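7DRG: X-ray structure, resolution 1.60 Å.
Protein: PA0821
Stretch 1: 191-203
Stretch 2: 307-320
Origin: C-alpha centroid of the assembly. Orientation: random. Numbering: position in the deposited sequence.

Stretch 1, residues 191-203: WDNDEPSEAFMAA
Stretch 2 307-320: SLHGGSHDGELRLV

Acidic side chains of a helix (stretch 1) grip histidines, an arginine and a backbone amide of an irregular loop (stretch 2) from the same chain, burying 600 Å² in total. The shortest direct bonds between the stretches go to the two imidazoles: His309 NE2 donates to Glu198 OE1 at 2.7 Å, and His313 NE2 (His313 chi1 m, chi2 -54°) to Asp192 OD2 at 2.7 Å, each carboxylate oxygen lying at the ring edge, where the N-H points. Glu198 is extended (chi1 t, chi2 t), which carries its carboxylate to the ring. His309 (chi1 m, chi2 154°) is fixed from its other nitrogen, ND1, which accepts from Leu319 N at 3.0 Å; ND1 as acceptor leaves NE2 free to donate.

Glu195 (chi1 m, chi2 t) uses OE1 twice, accepting from Gly310 N at 2.8 Å and forming a salt bridge to Arg318 NH1 at 2.8 Å, a weak hydrogen bond by angle. Arg318 (m, m, t, chi4 167°) also salt-bridges Asp192 (chi1 t), NH1 to OD1 at 3.1 Å, and gives a weak bond from NH2 to Asp192 O at 2.9 Å. Within the loop, Glu316 (chi1 p, chi2 m) holds the guanidinium from OE2, 2.9 Å from Arg318 NH2, and also takes His313 N on OE2 at 2.6 Å and Asp314 N on OE1 at 2.8 Å, tying the turn together. Gly315, at phi/psi 88/4, suits glycine: a CB would jam against the preceding carbonyl O.

Two waters bridge the stretches. Water 1 donates to Asp192 OD1 (2.8 Å) and Gly311 O (2.7 Å); water 2 donates to Glu195 OE2 (2.8 Å) and Leu308 O (2.8 Å).

The helix, near -60/-40 from Glu195 on, continues beyond 203 and is kinked at Pro196 and Ser197: Pro196 N has no hydrogen to donate, and Ser197 N makes only a weak bond to Asp194 O, 3.0 Å away. The loop doubles back, Leu308 N and His309 N both bonding Leu319 O (3.0 and 3.1 Å); Leu317 (-73/134) and Arg318 (-145/136) are extended. Nearest CA pairs are Asp192–Gly310 (7.2 Å), Glu195–His309 (6.5 Å) and Pro196–Leu317 (4.9 Å). At this last, Pro196 CA makes a CA-H...O contact with Leu317 O at 3.2 Å.

Packing completes the contact. Glu195 CB makes a CH-pi contact over the His309 ring face, 3.8 Å from its centroid, and Pro196 CG lies over one face of the Arg318 guanidinium. Among apolar pairs, Ala199, its CB directed toward the loop, meets Leu317 CD2 and Leu319 CG, each 3.9 Å from Ala199 CB. Leu317 (chi1 -149°, chi2 p) also reaches Phe200, CD2 to CB 4.3 Å, while Leu319 (m, t) places CD1 4.0 Å from Ala202 CB.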

# COMPACT_ATOMS: atom_id res chain seq x y z
N TRP B 191 14.96 3.10 -11.95
CA TRP B 191 13.54 2.79 -11.84
C TRP B 191 13.28 1.41 -11.23
O TRP B 191 12.21 1.20 -10.63
CB TRP B 191 12.89 2.87 -13.22
CG TRP B 191 13.78 2.25 -14.26
CD1 TRP B 191 14.74 2.88 -15.00
CD2 TRP B 191 13.82 0.87 -14.64
NE1 TRP B 191 15.37 1.98 -15.83
CE2 TRP B 191 14.82 0.74 -15.62
CE3 TRP B 191 13.11 -0.26 -14.24
CZ2 TRP B 191 15.12 -0.48 -16.22
CZ3 TRP B 191 13.41 -1.47 -14.83
CH2 TRP B 191 14.41 -1.57 -15.81
N ASP B 192 14.21 0.46 -11.39
CA ASP B 192 14.00 -0.85 -10.79
C ASP B 192 13.91 -0.75 -9.27
O ASP B 192 13.20 -1.55 -8.64
CB ASP B 192 15.11 -1.81 -11.20
CG ASP B 192 14.79 -3.25 -10.83
OD1 ASP B 192 13.81 -3.80 -11.37
OD2 ASP B 192 15.53 -3.82 -10.00
N ASN B 193 14.61 0.22 -8.67
CA ASN B 193 14.47 0.47 -7.23
C ASN B 193 13.10 1.02 -6.88
O ASN B 193 12.67 0.91 -5.73
CB ASN B 193 15.50 1.49 -6.74
CG ASN B 193 16.92 1.00 -6.87
OD1 ASN B 193 17.18 -0.19 -6.98
ND2 ASN B 193 17.86 1.94 -6.83
N ASP B 194 12.41 1.62 -7.85
CA ASP B 194 11.29 2.47 -7.55
C ASP B 194 9.96 1.95 -8.06
O ASP B 194 8.92 2.48 -7.65
CB ASP B 194 11.57 3.88 -8.09
CG ASP B 194 12.80 4.48 -7.43
OD1 ASP B 194 12.79 4.66 -6.20
OD2 ASP B 194 13.81 4.72 -8.13
N GLU B 195 9.95 0.93 -8.92
CA GLU B 195 8.70 0.25 -9.24
C GLU B 195 7.92 -0.19 -8.00
O GLU B 195 6.68 -0.11 -8.03
CB GLU B 195 8.96 -0.96 -10.14
CG GLU B 195 9.44 -0.60 -11.54
CD GLU B 195 9.58 -1.81 -12.45
OE1 GLU B 195 9.72 -2.93 -11.93
OE2 GLU B 195 9.54 -1.63 -13.69
N PRO B 196 8.54 -0.65 -6.91
CA PRO B 196 7.73 -0.99 -5.73
C PRO B 196 6.94 0.18 -5.18
O PRO B 196 5.82 -0.02 -4.67
CB PRO B 196 8.78 -1.49 -4.72
CG PRO B 196 9.88 -2.00 -5.56
CD PRO B 196 9.94 -1.08 -6.74
N SER B 197 7.48 1.40 -5.24
CA SER B 197 6.72 2.58 -4.83
C SER B 197 5.49 2.75 -5.70
O SER B 197 4.40 3.05 -5.20
CB SER B 197 7.60 3.83 -4.89
OG SER B 197 8.76 3.68 -4.10
N GLU B 198 5.64 2.57 -7.02
CA GLU B 198 4.50 2.65 -7.92
C GLU B 198 3.47 1.56 -7.63
O GLU B 198 2.26 1.82 -7.64
CB GLU B 198 5.00 2.57 -9.36
CG GLU B 198 3.91 2.66 -10.41
CD GLU B 198 4.48 2.62 -11.82
OE1 GLU B 198 5.22 1.68 -12.15
OE2 GLU B 198 4.19 3.56 -12.59
N ALA B 199 3.93 0.35 -7.33
CA ALA B 199 3.01 -0.75 -7.05
C ALA B 199 2.21 -0.49 -5.78
O ALA B 199 1.00 -0.77 -5.72
CB ALA B 199 3.78 -2.07 -6.96
N PHE B 200 2.87 0.05 -4.75
CA PHE B 200 2.19 0.37 -3.50
C PHE B 200 1.13 1.44 -3.72
O PHE B 200 0.01 1.34 -3.21
CB PHE B 200 3.24 0.82 -2.48
CG PHE B 200 2.68 1.41 -1.22
CD1 PHE B 200 1.77 0.72 -0.45
CD2 PHE B 200 3.12 2.65 -0.79
CE1 PHE B 200 1.28 1.27 0.73
CE2 PHE B 200 2.64 3.21 0.38
CZ PHE B 200 1.72 2.52 1.14
N MSE B 201 1.47 2.46 -4.50
CA MSE B 201 0.53 3.53 -4.81
C MSE B 201 -0.65 3.04 -5.65
O MSE B 201 -1.79 3.46 -5.44
CB MSE B 201 1.28 4.65 -5.52
CG MSE B 201 2.15 5.48 -4.59
SE MSE B 201 1.05 6.30 -3.21
CE MSE B 201 2.14 5.94 -1.69
N ALA B 202 -0.37 2.14 -6.60
CA ALA B 202 -1.41 1.65 -7.51
C ALA B 202 -2.56 1.01 -6.74
O ALA B 202 -3.73 1.19 -7.10
CB ALA B 202 -0.81 0.65 -8.49
N ALA B 203 -2.24 0.26 -5.69
CA ALA B 203 -3.28 -0.40 -4.91
C ALA B 203 -4.18 0.59 -4.18
O ALA B 203 -5.31 0.24 -3.84
CB ALA B 203 -2.64 -1.38 -3.92
N SER B 307 3.32 -8.66 -17.42
CA SER B 307 3.72 -7.98 -16.19
C SER B 307 3.94 -6.49 -16.44
O SER B 307 4.43 -6.09 -17.50
CB SER B 307 4.97 -8.63 -15.62
OG SER B 307 4.68 -9.97 -15.23
N LEU B 308 3.54 -5.68 -15.46
CA LEU B 308 3.78 -4.25 -15.50
C LEU B 308 5.16 -3.87 -14.99
O LEU B 308 5.70 -2.84 -15.39
CB LEU B 308 2.71 -3.52 -14.68
CG LEU B 308 1.34 -3.48 -15.35
CD1 LEU B 308 0.25 -3.21 -14.33
CD2 LEU B 308 1.33 -2.41 -16.44
N HIS B 309 5.73 -4.70 -14.11
CA HIS B 309 6.98 -4.44 -13.42
C HIS B 309 7.95 -5.59 -13.64
O HIS B 309 7.57 -6.67 -14.11
CB HIS B 309 6.74 -4.24 -11.92
CG HIS B 309 6.06 -2.95 -11.58
ND1 HIS B 309 5.30 -2.77 -10.45
CD2 HIS B 309 6.04 -1.77 -12.24
CE1 HIS B 309 4.84 -1.54 -10.42
NE2 HIS B 309 5.28 -0.90 -11.49
N GLY B 310 9.21 -5.37 -13.28
CA GLY B 310 10.18 -6.44 -13.22
C GLY B 310 9.92 -7.37 -12.04
O GLY B 310 9.02 -7.17 -11.22
N GLY B 311 10.74 -8.42 -11.96
CA GLY B 311 10.59 -9.39 -10.89
C GLY B 311 11.07 -8.85 -9.55
O GLY B 311 11.91 -7.96 -9.46
N SER B 312 10.51 -9.42 -8.48
CA SER B 312 10.89 -9.03 -7.13
C SER B 312 12.22 -9.66 -6.74
O SER B 312 12.46 -10.84 -6.98
CB SER B 312 9.81 -9.44 -6.13
OG SER B 312 10.15 -9.02 -4.82
N HIS B 313 13.10 -8.85 -6.13
CA HIS B 313 14.43 -9.31 -5.77
C HIS B 313 14.51 -9.86 -4.35
O HIS B 313 15.05 -10.94 -4.12
CB HIS B 313 15.45 -8.17 -5.93
CG HIS B 313 15.52 -7.61 -7.31
ND1 HIS B 313 15.75 -8.40 -8.42
CD2 HIS B 313 15.42 -6.34 -7.77
CE1 HIS B 313 15.77 -7.64 -9.50
NE2 HIS B 313 15.58 -6.39 -9.13
N ASP B 314 13.99 -9.10 -3.38
CA ASP B 314 14.14 -9.41 -1.97
C ASP B 314 12.84 -9.07 -1.23
O ASP B 314 12.84 -8.40 -0.20
CB ASP B 314 15.33 -8.67 -1.36
CG ASP B 314 15.74 -9.21 0.01
OD1 ASP B 314 15.24 -10.28 0.43
OD2 ASP B 314 16.58 -8.55 0.67
N GLY B 315 11.72 -9.53 -1.78
CA GLY B 315 10.44 -9.40 -1.13
C GLY B 315 9.68 -8.12 -1.42
O GLY B 315 8.61 -7.91 -0.84
N GLU B 316 10.19 -7.27 -2.30
CA GLU B 316 9.50 -6.01 -2.55
C GLU B 316 8.29 -6.23 -3.46
O GLU B 316 8.19 -7.22 -4.19
CB GLU B 316 10.45 -4.98 -3.16
CG GLU B 316 10.82 -5.25 -4.60
CD GLU B 316 12.00 -6.18 -4.77
OE1 GLU B 316 12.52 -6.73 -3.77
OE2 GLU B 316 12.42 -6.36 -5.94
N LEU B 317 7.37 -5.27 -3.39
CA LEU B 317 6.13 -5.34 -4.15
C LEU B 317 6.38 -5.08 -5.63
O LEU B 317 7.11 -4.15 -6.00
CB LEU B 317 5.15 -4.30 -3.60
CG LEU B 317 3.66 -4.61 -3.69
CD1 LEU B 317 3.31 -5.73 -2.73
CD2 LEU B 317 2.84 -3.36 -3.39
N ARG B 318 5.80 -5.92 -6.49
CA ARG B 318 5.90 -5.74 -7.94
C ARG B 318 4.59 -6.19 -8.58
O ARG B 318 4.07 -7.25 -8.25
CB ARG B 318 7.04 -6.56 -8.56
CG ARG B 318 8.40 -6.36 -7.94
CD ARG B 318 9.14 -5.21 -8.59
NE ARG B 318 10.51 -5.12 -8.07
CZ ARG B 318 11.47 -4.39 -8.61
NH1 ARG B 318 11.24 -3.68 -9.70
NH2 ARG B 318 12.68 -4.38 -8.05
N LEU B 319 4.10 -5.41 -9.54
CA LEU B 319 2.89 -5.78 -10.26
C LEU B 319 3.27 -6.71 -11.41
O LEU B 319 3.53 -6.27 -12.54
CB LEU B 319 2.14 -4.55 -10.75
CG LEU B 319 1.46 -3.73 -9.67
CD1 LEU B 319 0.88 -2.46 -10.31
CD2 LEU B 319 0.37 -4.53 -8.98
N VAL B 320 3.31 -8.00 -11.12
CA VAL B 320 3.64 -9.03 -12.09
C VAL B 320 2.51 -10.05 -12.13
O VAL B 320 1.73 -10.20 -11.18
CB VAL B 320 4.97 -9.73 -11.76
CG1 VAL B 320 6.11 -8.72 -11.69
CG2 VAL B 320 4.85 -10.50 -10.44
O HOH W 1 13.28 -6.51 -11.29
O HOH W 2 7.49 -0.67 -15.33